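Local atomic coordinates of dTDP-4-dehydrorhamnose reductase (Bacillus anthracis, PDB entry 3SC6), a protein that catalyses, with NADP as cofactor, the interconversion of dTDP-4-dehydro-6-deoxy-L-mannose and dTDP-6-deoxy-L-mannose in dTDP-L-rhamnose biosynthesis. Residues D77-I82 and I127-A132; L101-T106 and Q139-L144; T167-G172 and A231-N236. All coordinates share one frame; numbering follows the deposited sequence.

Interaction 1: residues D77-I82 and I127-A132; sequences DLAYVI and INIYGA. With NAP (NADP nicotinamide-adenine-dinucleotide phosphate), chain G.
Ala79 and Ile129 meet where helix 76-97 packs against the start of helix 129-144: Ala79 CB points across the gap and rests on Ile129 CG2 at 3.9 Å. The small methyl of alanine lets the backbones draw close, to 6.6 Å between the CA atoms of Ala79 and Tyr130. One residue on, the far end of the Tyr80 ring reaches Ala132. Its CG is anti to the carbonyl carbon (chi1 -77°), and the small methyl of Ala132 lets the tip of this long side chain come up to the helix, OH 3.5 Å and CZ 4.4 Å from Ala132 CB. Ile82 serves the cofactor instead, bringing CD1 to 3.4 Å from adenine N6A of NADP. Just before the facing helix, Asn128 is its N-cap; its OD1 accepts from Gly131 N at 2.7 Å, which secures the first turn. From that turn Tyr130 OH makes a very short hydrogen bond, of doubtful exact length, to ribose hydroxyl O2D; either could be the donor. With Lys134, which also binds NADP, Tyr130 fits the YxxxK motif of short-chain dehydrogenases, where the tyrosine is catalytic. Apolar carbons and one phenol tip thus make the contact, and Tyr130 carries polar chemistry to the ribose.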
loop_
_atom_site.group_PDB
_atom_site.type_symbol
_atom_site.label_atom_id
_atom_site.label_comp_id
_atom_site.label_asym_id
_atom_site.label_seq_id
_atom_site.Cartn_x
_atom_site.Cartn_y
_atom_site.Cartn_z
ATOM N N ASP A 77 4.950 3.195 20.160
ATOM C CA ASP A 77 4.740 4.642 20.096
ATOM C C ASP A 77 5.168 5.181 18.742
ATOM O O ASP A 77 4.489 6.023 18.164
ATOM C CB ASP A 77 5.477 5.388 21.217
ATOM C CG ASP A 77 4.937 5.062 22.600
ATOM O OD1 ASP A 77 3.973 4.277 22.703
ATOM O OD2 ASP A 77 5.463 5.615 23.586
ATOM N N LEU A 78 6.285 4.672 18.233
ATOM C CA LEU A 78 6.809 5.105 16.941
ATOM C C LEU A 78 5.889 4.698 15.784
ATOM O O LEU A 78 5.849 5.374 14.765
ATOM C CB LEU A 78 8.221 4.549 16.731
ATOM C CG LEU A 78 8.948 4.951 15.445
ATOM C CD1 LEU A 78 9.057 6.467 15.340
ATOM C CD2 LEU A 78 10.329 4.312 15.398
ATOM N N ALA A 79 5.163 3.593 15.944
ATOM C CA ALA A 79 4.243 3.116 14.910
ATOM C C ALA A 79 3.069 4.080 14.840
ATOM O O ALA A 79 2.632 4.464 13.747
ATOM C CB ALA A 79 3.762 1.724 15.227
ATOM N N TYR A 80 2.546 4.446 16.008
ATOM C CA TYR A 80 1.429 5.385 16.091
ATOM C C TYR A 80 1.801 6.809 15.710
ATOM O O TYR A 80 1.101 7.438 14.918
ATOM C CB TYR A 80 0.746 5.362 17.470
ATOM C CG TYR A 80 -0.171 4.180 17.687
ATOM C CD1 TYR A 80 -1.529 4.305 17.423
ATOM C CD2 TYR A 80 0.298 2.949 18.120
ATOM C CE1 TYR A 80 -2.398 3.255 17.594
ATOM C CE2 TYR A 80 -0.577 1.877 18.298
ATOM C CZ TYR A 80 -1.926 2.047 18.028
ATOM O OH TYR A 80 -2.824 1.019 18.184
ATOM N N VAL A 81 2.891 7.323 16.267
ATOM C CA VAL A 81 3.311 8.683 15.954
ATOM C C VAL A 81 3.323 8.899 14.449
ATOM O O VAL A 81 2.762 9.869 13.959
ATOM C CB VAL A 81 4.706 9.020 16.541
ATOM C CG1 VAL A 81 5.155 10.407 16.093
ATOM C CG2 VAL A 81 4.683 8.932 18.054
ATOM N N ILE A 82 3.940 7.979 13.717
ATOM C CA ILE A 82 4.017 8.091 12.264
ATOM C C ILE A 82 2.705 7.803 11.552
ATOM O O ILE A 82 2.191 8.655 10.849
ATOM C CB ILE A 82 5.080 7.138 11.659
ATOM C CG1 ILE A 82 6.474 7.450 12.203
ATOM C CG2 ILE A 82 5.097 7.266 10.134
ATOM C CD1 ILE A 82 6.944 8.836 11.883
ATOM N N ILE A 127 -5.017 -6.900 13.375
ATOM C CA ILE A 127 -4.354 -8.121 13.828
ATOM C C ILE A 127 -2.985 -7.892 14.498
ATOM O O ILE A 127 -2.532 -8.732 15.278
ATOM C CB ILE A 127 -4.190 -9.099 12.636
ATOM C CG1 ILE A 127 -3.701 -10.472 13.105
ATOM C CG2 ILE A 127 -3.269 -8.500 11.578
ATOM C CD1 ILE A 127 -3.576 -11.480 11.979
ATOM N N ASN A 128 -2.335 -6.768 14.202
ATOM C CA ASN A 128 -1.022 -6.457 14.782
ATOM C C ASN A 128 -0.829 -4.954 14.977
ATOM O O ASN A 128 -1.662 -4.167 14.547
ATOM C CB ASN A 128 0.086 -7.042 13.899
ATOM C CG ASN A 128 0.079 -6.477 12.488
ATOM O OD1 ASN A 128 -0.513 -5.434 12.222
ATOM N ND2 ASN A 128 0.774 -7.152 11.584
ATOM N N ILE A 129 0.271 -4.553 15.612
ATOM C CA ILE A 129 0.536 -3.122 15.854
ATOM C C ILE A 129 0.483 -2.280 14.585
ATOM O O ILE A 129 -0.094 -1.197 14.587
ATOM C CB ILE A 129 1.859 -2.888 16.602
ATOM C CG1 ILE A 129 1.784 -3.499 18.000
ATOM C CG2 ILE A 129 2.119 -1.406 16.767
ATOM C CD1 ILE A 129 0.695 -2.893 18.868
ATOM N N TYR A 130 1.096 -2.758 13.510
ATOM C CA TYR A 130 1.079 -2.020 12.249
ATOM C C TYR A 130 -0.349 -1.776 11.801
ATOM O O TYR A 130 -0.728 -0.642 11.490
ATOM C CB TYR A 130 1.847 -2.779 11.173
ATOM C CG TYR A 130 1.709 -2.212 9.771
ATOM C CD1 TYR A 130 2.489 -1.149 9.334
ATOM C CD2 TYR A 130 0.831 -2.792 8.865
ATOM C CE1 TYR A 130 2.363 -0.656 8.040
ATOM C CE2 TYR A 130 0.703 -2.316 7.582
ATOM C CZ TYR A 130 1.466 -1.254 7.169
ATOM O OH TYR A 130 1.320 -0.797 5.879
ATOM N N GLY A 131 -1.141 -2.843 11.779
ATOM C CA GLY A 131 -2.535 -2.751 11.369
ATOM C C GLY A 131 -3.344 -1.808 12.239
ATOM O O GLY A 131 -4.168 -1.042 11.733
ATOM N N ALA A 132 -3.101 -1.859 13.546
ATOM C CA ALA A 132 -3.807 -1.013 14.506
ATOM C C ALA A 132 -3.405 0.441 14.377
ATOM O O ALA A 132 -4.235 1.330 14.542
ATOM C CB ALA A 132 -3.549 -1.495 15.920
HETATM P PA NAP G . 7.797 2.424 2.174
HETATM O O1A NAP G . 8.296 2.155 3.573
HETATM O O2A NAP G . 8.745 2.255 1.006
HETATM O O5B NAP G . 7.187 3.911 2.109
HETATM C C5B NAP G . 6.978 4.698 3.278
HETATM C C4B NAP G . 7.834 5.956 3.185
HETATM O O4B NAP G . 7.468 6.874 4.227
HETATM C C3B NAP G . 9.323 5.652 3.347
HETATM O O3B NAP G . 10.082 6.125 2.231
HETATM C C2B NAP G . 9.726 6.390 4.602
HETATM O O2B NAP G . 11.048 6.920 4.514
HETATM C C1B NAP G . 8.668 7.481 4.705
HETATM N N9A NAP G . 8.584 8.060 6.074
HETATM C C8A NAP G . 8.921 7.476 7.239
HETATM N N7A NAP G . 8.722 8.361 8.242
HETATM C C5A NAP G . 8.269 9.503 7.693
HETATM C C6A NAP G . 7.876 10.826 8.234
HETATM N N6A NAP G . 7.934 11.074 9.565
HETATM N N1A NAP G . 7.450 11.772 7.365
HETATM C C2A NAP G . 7.393 11.516 6.043
HETATM N N3A NAP G . 7.751 10.320 5.533
HETATM C C4A NAP G . 8.188 9.310 6.329
HETATM O O3 NAP G . 6.484 1.519 1.918
HETATM P PN NAP G . 5.452 1.783 0.698
HETATM O O1N NAP G . 4.900 0.445 0.265
HETATM O O2N NAP G . 6.063 2.721 -0.313
HETATM O O5D NAP G . 4.265 2.588 1.418
HETATM C C5D NAP G . 3.036 2.837 0.736
HETATM C C4D NAP G . 1.853 2.705 1.694
HETATM O O4D NAP G . 1.180 1.454 1.480
HETATM C C3D NAP G . 2.265 2.746 3.163
HETATM O O3D NAP G . 1.531 3.761 3.852
HETATM C C2D NAP G . 1.927 1.378 3.716
HETATM O O2D NAP G . 1.413 1.494 5.043
HETATM C C1D NAP G . 0.896 0.825 2.737
HETATM N N1N NAP G . 0.934 -0.639 2.605
HETATM C C2N NAP G . 2.053 -1.250 2.181
HETATM C C3N NAP G . 2.103 -2.637 2.047
HETATM C C7N NAP G . 3.373 -3.291 1.572
HETATM O O7N NAP G . 4.361 -2.597 1.384
HETATM N N7N NAP G . 3.409 -4.606 1.360
HETATM C C4N NAP G . 0.971 -3.387 2.354
HETATM C C5N NAP G . -0.173 -2.735 2.783
HETATM C C6N NAP G . -0.167 -1.349 2.899
HETATM P P2B NAP G . 12.263 6.240 5.328
HETATM O O1X NAP G . 13.479 6.923 4.753
HETATM O O2X NAP G . 11.991 6.575 6.776
HETATM O O3X NAP G . 12.156 4.770 5.006
#

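Interaction 2: residues L101-T106 and Q139-L144; sequences LVYIST and QFVKEL. With NAP (NADP nicotinamide-adenine-dinucleotide phosphate), chain G.
Leu101 and Tyr103 of strand 100-106 both lean on Val141, the residue of segment 139-144 that faces them, in the layer where helix 129-144 covers the parallel sheet of the Rossmann fold. Along the helix, Phe140 packs on Arg88 of helix 76-97. Val141 follows and splits its two methyls between two partners. CG1, set opposite the backbone N by a chi1 of 175°, meets Leu101 CD2 at 3.9 Å, whereas CG2 lies 4.1 Å from Tyr103 CD1 and approaches that ring obliquely. A beta-branched residue suits the place because its fork spans neighbours two positions apart on one strand. Lys142 NZ is hydrogen-bonded to Thr209 OG1, and Leu144 packs on Arg88. Farther along the strand, at its C-terminal end, Ile104 puts CG2 against the nicotinamide ribose at O4D, and Thr106 OG1 stands 3.3 Å from C5N of the nicotinamide ring while accepting from Tyr108 N. Tyr103 OH has a weak hydrogen bond to Asn83 O, so the buried hydroxyl has a polar partner. No hydrogen bond joins the two segments themselves, though one turn before Val141 Glu138 OE2 bonds to Ser105 OG; the contact at Val141 is made by apolar carbons alone, beside a strand end that lines the nicotinamide.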
loop_
_atom_site.group_PDB
_atom_site.type_symbol
_atom_site.label_atom_id
_atom_site.label_comp_id
_atom_site.label_asym_id
_atom_site.label_seq_id
_atom_site.Cartn_x
_atom_site.Cartn_y
_atom_site.Cartn_z
ATOM N N LEU A 101 -7.884 14.129 -0.034
ATOM C CA LEU A 101 -6.827 13.337 0.603
ATOM C C LEU A 101 -6.897 11.838 0.314
ATOM O O LEU A 101 -7.934 11.204 0.504
ATOM C CB LEU A 101 -6.877 13.555 2.121
ATOM C CG LEU A 101 -5.862 12.797 2.975
ATOM C CD1 LEU A 101 -4.445 13.107 2.522
ATOM C CD2 LEU A 101 -6.054 13.138 4.455
ATOM N N VAL A 102 -5.785 11.275 -0.150
ATOM C CA VAL A 102 -5.726 9.848 -0.445
ATOM C C VAL A 102 -4.855 9.217 0.623
ATOM O O VAL A 102 -3.656 9.480 0.685
ATOM C CB VAL A 102 -5.153 9.546 -1.839
ATOM C CG1 VAL A 102 -5.064 8.055 -2.048
ATOM C CG2 VAL A 102 -6.009 10.175 -2.908
ATOM N N TYR A 103 -5.472 8.410 1.484
ATOM C CA TYR A 103 -4.755 7.746 2.554
ATOM C C TYR A 103 -4.612 6.265 2.236
ATOM O O TYR A 103 -5.599 5.527 2.210
ATOM C CB TYR A 103 -5.467 7.946 3.891
ATOM C CG TYR A 103 -4.767 7.274 5.045
ATOM C CD1 TYR A 103 -3.721 7.904 5.710
ATOM C CD2 TYR A 103 -5.160 6.020 5.484
ATOM C CE1 TYR A 103 -3.070 7.293 6.767
ATOM C CE2 TYR A 103 -4.520 5.403 6.549
ATOM C CZ TYR A 103 -3.476 6.046 7.183
ATOM O OH TYR A 103 -2.842 5.440 8.240
ATOM N N ILE A 104 -3.373 5.843 1.988
ATOM C CA ILE A 104 -3.079 4.456 1.662
ATOM C C ILE A 104 -3.051 3.640 2.940
ATOM O O ILE A 104 -2.310 3.956 3.867
ATOM C CB ILE A 104 -1.736 4.319 0.931
ATOM C CG1 ILE A 104 -1.741 5.151 -0.355
ATOM C CG2 ILE A 104 -1.464 2.869 0.593
ATOM C CD1 ILE A 104 -2.813 4.742 -1.351
ATOM N N SER A 105 -3.871 2.595 2.985
ATOM C CA SER A 105 -3.945 1.739 4.157
ATOM C C SER A 105 -3.617 0.287 3.815
ATOM O O SER A 105 -3.236 -0.022 2.684
ATOM C CB SER A 105 -5.314 1.857 4.822
ATOM O OG SER A 105 -5.378 1.057 5.990
ATOM N N THR A 106 -3.804 -0.598 4.792
ATOM C CA THR A 106 -3.502 -2.017 4.635
ATOM C C THR A 106 -4.600 -3.008 5.023
ATOM O O THR A 106 -5.621 -2.646 5.600
ATOM C CB THR A 106 -2.306 -2.346 5.540
ATOM O OG1 THR A 106 -1.955 -3.724 5.403
ATOM C CG2 THR A 106 -2.648 -2.042 6.999
ATOM N N GLN A 139 -9.077 6.516 11.059
ATOM C CA GLN A 139 -10.086 7.193 11.862
ATOM C C GLN A 139 -9.831 8.697 11.964
ATOM O O GLN A 139 -10.773 9.472 11.830
ATOM C CB GLN A 139 -10.239 6.540 13.239
ATOM C CG GLN A 139 -10.704 5.077 13.187
ATOM C CD GLN A 139 -12.082 4.891 12.535
ATOM O OE1 GLN A 139 -12.800 5.852 12.267
ATOM N NE2 GLN A 139 -12.454 3.641 12.304
ATOM N N PHE A 140 -8.589 9.136 12.196
ATOM C CA PHE A 140 -8.367 10.585 12.271
ATOM C C PHE A 140 -8.716 11.250 10.950
ATOM O O PHE A 140 -9.157 12.393 10.940
ATOM C CB PHE A 140 -6.955 11.004 12.682
ATOM C CG PHE A 140 -6.594 10.688 14.099
ATOM C CD1 PHE A 140 -7.092 11.467 15.132
ATOM C CD2 PHE A 140 -5.651 9.725 14.398
ATOM C CE1 PHE A 140 -6.733 11.218 16.451
ATOM C CE2 PHE A 140 -5.278 9.480 15.714
ATOM C CZ PHE A 140 -5.820 10.228 16.739
ATOM N N VAL A 141 -8.510 10.544 9.838
ATOM C CA VAL A 141 -8.824 11.098 8.518
ATOM C C VAL A 141 -10.331 11.304 8.363
ATOM O O VAL A 141 -10.768 12.374 7.936
ATOM C CB VAL A 141 -8.287 10.220 7.366
ATOM C CG1 VAL A 141 -8.752 10.761 6.017
ATOM C CG2 VAL A 141 -6.771 10.133 7.423
ATOM N N LYS A 142 -11.125 10.287 8.699
ATOM C CA LYS A 142 -12.581 10.404 8.593
ATOM C C LYS A 142 -13.122 11.422 9.581
ATOM O O LYS A 142 -14.098 12.118 9.302
ATOM C CB LYS A 142 -13.286 9.081 8.901
ATOM C CG LYS A 142 -13.067 7.913 7.957
ATOM C CD LYS A 142 -13.886 6.727 8.501
ATOM C CE LYS A 142 -13.869 5.491 7.624
ATOM N NZ LYS A 142 -14.504 5.723 6.292
ATOM N N GLU A 143 -12.487 11.493 10.744
ATOM C CA GLU A 143 -12.895 12.412 11.804
ATOM C C GLU A 143 -12.527 13.887 11.594
ATOM O O GLU A 143 -13.262 14.761 12.033
ATOM C CB GLU A 143 -12.307 11.921 13.139
ATOM C CG GLU A 143 -12.827 10.549 13.592
ATOM C CD GLU A 143 -12.107 10.004 14.828
ATOM O OE1 GLU A 143 -11.030 10.531 15.181
ATOM O OE2 GLU A 143 -12.593 9.011 15.421
ATOM N N LEU A 144 -11.428 14.176 10.900
ATOM C CA LEU A 144 -11.023 15.574 10.701
ATOM C C LEU A 144 -11.019 16.107 9.258
ATOM O O LEU A 144 -10.590 17.235 9.020
ATOM C CB LEU A 144 -9.635 15.772 11.319
ATOM C CG LEU A 144 -9.527 15.416 12.811
ATOM C CD1 LEU A 144 -8.100 15.561 13.298
ATOM C CD2 LEU A 144 -10.462 16.255 13.654
HETATM P PA NAP G . 7.797 2.424 2.174
HETATM O O1A NAP G . 8.296 2.155 3.573
HETATM O O2A NAP G . 8.745 2.255 1.006
HETATM O O5B NAP G . 7.187 3.911 2.109
HETATM C C5B NAP G . 6.978 4.698 3.278
HETATM C C4B NAP G . 7.834 5.956 3.185
HETATM O O4B NAP G . 7.468 6.874 4.227
HETATM C C3B NAP G . 9.323 5.652 3.347
HETATM O O3B NAP G . 10.082 6.125 2.231
HETATM C C2B NAP G . 9.726 6.390 4.602
HETATM O O2B NAP G . 11.048 6.920 4.514
HETATM C C1B NAP G . 8.668 7.481 4.705
HETATM N N9A NAP G . 8.584 8.060 6.074
HETATM C C8A NAP G . 8.921 7.476 7.239
HETATM N N7A NAP G . 8.722 8.361 8.242
HETATM C C5A NAP G . 8.269 9.503 7.693
HETATM C C6A NAP G . 7.876 10.826 8.234
HETATM N N6A NAP G . 7.934 11.074 9.565
HETATM N N1A NAP G . 7.450 11.772 7.365
HETATM C C2A NAP G . 7.393 11.516 6.043
HETATM N N3A NAP G . 7.751 10.320 5.533
HETATM C C4A NAP G . 8.188 9.310 6.329
HETATM O O3 NAP G . 6.484 1.519 1.918
HETATM P PN NAP G . 5.452 1.783 0.698
HETATM O O1N NAP G . 4.900 0.445 0.265
HETATM O O2N NAP G . 6.063 2.721 -0.313
HETATM O O5D NAP G . 4.265 2.588 1.418
HETATM C C5D NAP G . 3.036 2.837 0.736
HETATM C C4D NAP G . 1.853 2.705 1.694
HETATM O O4D NAP G . 1.180 1.454 1.480
HETATM C C3D NAP G . 2.265 2.746 3.163
HETATM O O3D NAP G . 1.531 3.761 3.852
HETATM C C2D NAP G . 1.927 1.378 3.716
HETATM O O2D NAP G . 1.413 1.494 5.043
HETATM C C1D NAP G . 0.896 0.825 2.737
HETATM N N1N NAP G . 0.934 -0.639 2.605
HETATM C C2N NAP G . 2.053 -1.250 2.181
HETATM C C3N NAP G . 2.103 -2.637 2.047
HETATM C C7N NAP G . 3.373 -3.291 1.572
HETATM O O7N NAP G . 4.361 -2.597 1.384
HETATM N N7N NAP G . 3.409 -4.606 1.360
HETATM C C4N NAP G . 0.971 -3.387 2.354
HETATM C C5N NAP G . -0.173 -2.735 2.783
HETATM C C6N NAP G . -0.167 -1.349 2.899
HETATM P P2B NAP G . 12.263 6.240 5.328
HETATM O O1X NAP G . 13.479 6.923 4.753
HETATM O O2X NAP G . 11.991 6.575 6.776
HETATM O O3X NAP G . 12.156 4.770 5.006
#

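Interaction 3: residues T167-G172 and A231-N236; sequences TMIRLG and ANMKVN
Ile169 of helix 164-172 packs against Met233, just beyond a Schellman motif that closes helix 220-231. In that motif Asn232, with a positive phi of 60°, is the C-prime residue; Met233 N bonds to Phe228 O and Asn232 N to Ser229 O. From there the chain runs past helix 164-172 toward strand 236-240, which pairs in parallel with strand 177-181. The tight part has two points, Met233 on Ile169 and Val235 on the backbone of Gly172. At the first, Met233 CG lies anti to its carbonyl carbon (chi1 -57°) and the chain beyond is extended, so the methyl CE is delivered to Ile169 CG2 at 3.7 Å, the two side chains crossing at about a right angle. Methionine suits this span, being long, unbranched and apolar, while isoleucine offers a methyl close to its own backbone. Ala231 CB points toward the helix but remains 4.8 Å from Ile169 CG1. The solvent side is looser and polar: Arg170 points away from the loop, Lys234 away from the helix, and Asn232 is exposed. No hydrogen bond crosses between the segments. At the second tight point, where glycine puts no side chain in the way, Val235 CG2 comes to 3.3 Å from the carbonyl oxygen Gly172 O.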
loop_
_atom_site.group_PDB
_atom_site.type_symbol
_atom_site.label_atom_id
_atom_site.label_comp_id
_atom_site.label_asym_id
_atom_site.label_seq_id
_atom_site.Cartn_x
_atom_site.Cartn_y
_atom_site.Cartn_z
ATOM N N THR A 167 13.890 -10.124 -4.557
ATOM C CA THR A 167 14.620 -11.052 -3.693
ATOM C C THR A 167 14.706 -12.454 -4.303
ATOM O O THR A 167 15.772 -13.069 -4.287
ATOM C CB THR A 167 14.004 -11.127 -2.274
ATOM O OG1 THR A 167 14.075 -9.838 -1.652
ATOM C CG2 THR A 167 14.752 -12.123 -1.410
ATOM N N MET A 168 13.596 -12.958 -4.843
ATOM C CA MET A 168 13.592 -14.290 -5.452
ATOM C C MET A 168 14.547 -14.369 -6.645
ATOM O O MET A 168 15.284 -15.341 -6.786
ATOM C CB MET A 168 12.184 -14.697 -5.900
ATOM C CG MET A 168 11.127 -14.823 -4.798
ATOM S SD MET A 168 11.439 -16.061 -3.508
ATOM C CE MET A 168 12.250 -15.101 -2.233
ATOM N N ILE A 169 14.532 -13.350 -7.498
ATOM C CA ILE A 169 15.405 -13.325 -8.676
ATOM C C ILE A 169 16.874 -13.195 -8.277
ATOM O O ILE A 169 17.763 -13.690 -8.968
ATOM C CB ILE A 169 15.043 -12.167 -9.627
ATOM C CG1 ILE A 169 13.599 -12.308 -10.116
ATOM C CG2 ILE A 169 15.987 -12.141 -10.824
ATOM C CD1 ILE A 169 13.171 -11.208 -11.052
ATOM N N ARG A 170 17.114 -12.530 -7.155
ATOM C CA ARG A 170 18.461 -12.320 -6.645
ATOM C C ARG A 170 18.997 -13.617 -6.054
ATOM O O ARG A 170 20.110 -14.043 -6.367
ATOM C CB ARG A 170 18.421 -11.238 -5.570
ATOM C CG ARG A 170 19.760 -10.836 -4.962
ATOM C CD ARG A 170 19.520 -9.766 -3.907
ATOM N NE ARG A 170 18.831 -8.610 -4.486
ATOM C CZ ARG A 170 18.434 -7.540 -3.800
ATOM N NH1 ARG A 170 18.648 -7.456 -2.490
ATOM N NH2 ARG A 170 17.811 -6.549 -4.428
ATOM N N LEU A 171 18.191 -14.242 -5.200
ATOM C CA LEU A 171 18.570 -15.490 -4.550
ATOM C C LEU A 171 18.425 -16.683 -5.493
ATOM O O LEU A 171 19.244 -17.601 -5.473
ATOM C CB LEU A 171 17.714 -15.710 -3.299
ATOM C CG LEU A 171 17.810 -14.617 -2.226
ATOM C CD1 LEU A 171 16.865 -14.912 -1.070
ATOM C CD2 LEU A 171 19.239 -14.461 -1.720
ATOM N N GLY A 172 17.388 -16.653 -6.324
ATOM C CA GLY A 172 17.121 -17.729 -7.277
ATOM C C GLY A 172 18.287 -18.146 -8.153
ATOM O O GLY A 172 18.496 -19.338 -8.384
ATOM N N ALA A 231 10.338 -15.600 -15.070
ATOM C CA ALA A 231 11.763 -15.299 -15.088
ATOM C C ALA A 231 12.497 -16.378 -15.887
ATOM O O ALA A 231 13.633 -16.180 -16.323
ATOM C CB ALA A 231 12.305 -15.222 -13.675
ATOM N N ASN A 232 11.830 -17.516 -16.072
ATOM C CA ASN A 232 12.377 -18.648 -16.812
ATOM C C ASN A 232 13.664 -19.132 -16.138
ATOM O O ASN A 232 14.711 -19.265 -16.775
ATOM C CB ASN A 232 12.610 -18.271 -18.285
ATOM C CG ASN A 232 13.080 -19.449 -19.134
ATOM O OD1 ASN A 232 13.173 -20.581 -18.659
ATOM N ND2 ASN A 232 13.356 -19.184 -20.406
ATOM N N MET A 233 13.569 -19.371 -14.832
ATOM C CA MET A 233 14.696 -19.845 -14.034
ATOM C C MET A 233 14.315 -21.195 -13.430
ATOM O O MET A 233 13.273 -21.324 -12.788
ATOM C CB MET A 233 15.046 -18.848 -12.919
ATOM C CG MET A 233 15.373 -17.435 -13.404
ATOM S SD MET A 233 15.833 -16.290 -12.073
ATOM C CE MET A 233 16.836 -15.100 -12.944
ATOM N N LYS A 234 15.157 -22.200 -13.645
ATOM C CA LYS A 234 14.897 -23.535 -13.124
ATOM C C LYS A 234 15.379 -23.662 -11.680
ATOM O O LYS A 234 16.554 -23.923 -11.425
ATOM C CB LYS A 234 15.554 -24.591 -14.019
ATOM C CG LYS A 234 15.035 -24.569 -15.461
ATOM C CD LYS A 234 15.706 -25.615 -16.356
ATOM C CE LYS A 234 15.467 -27.041 -15.874
ATOM N NZ LYS A 234 16.115 -28.042 -16.769
ATOM N N VAL A 235 14.454 -23.464 -10.744
ATOM C CA VAL A 235 14.743 -23.548 -9.319
ATOM C C VAL A 235 13.543 -24.141 -8.588
ATOM O O VAL A 235 12.399 -23.882 -8.952
ATOM C CB VAL A 235 15.043 -22.158 -8.729
ATOM C CG1 VAL A 235 15.260 -22.251 -7.228
ATOM C CG2 VAL A 235 16.254 -21.535 -9.419
ATOM N N ASN A 236 13.806 -24.939 -7.558
ATOM C CA ASN A 236 12.741 -25.567 -6.783
ATOM C C ASN A 236 12.321 -24.706 -5.609
ATOM O O ASN A 236 13.115 -23.924 -5.088
ATOM C CB ASN A 236 13.197 -26.923 -6.256
ATOM C CG ASN A 236 13.583 -27.876 -7.360
ATOM O OD1 ASN A 236 13.449 -27.560 -8.543
ATOM N ND2 ASN A 236 14.064 -29.055 -6.981
#

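Overall arrangement
Interactions 1 and 2 share helix 129-144, the first near its start and the second near its end, and their centres lie 14 Å apart. They meet at the cofactor, where Tyr130 CE2 is 3.4 Å from Thr106 CG2: the helix supplies the residue at the nicotinamide ribose, the strand the residue beside the nicotinamide ring. Their segments alternate along the chain, and both contacts touch NADP. Interaction 3 stands apart, with centres 33 Å from interaction 1 and 38 Å from interaction 2, and nearest atoms about 17 and 19 Å away. It joins helix 164-172 to the loop before strand 236-240, away from the cofactor.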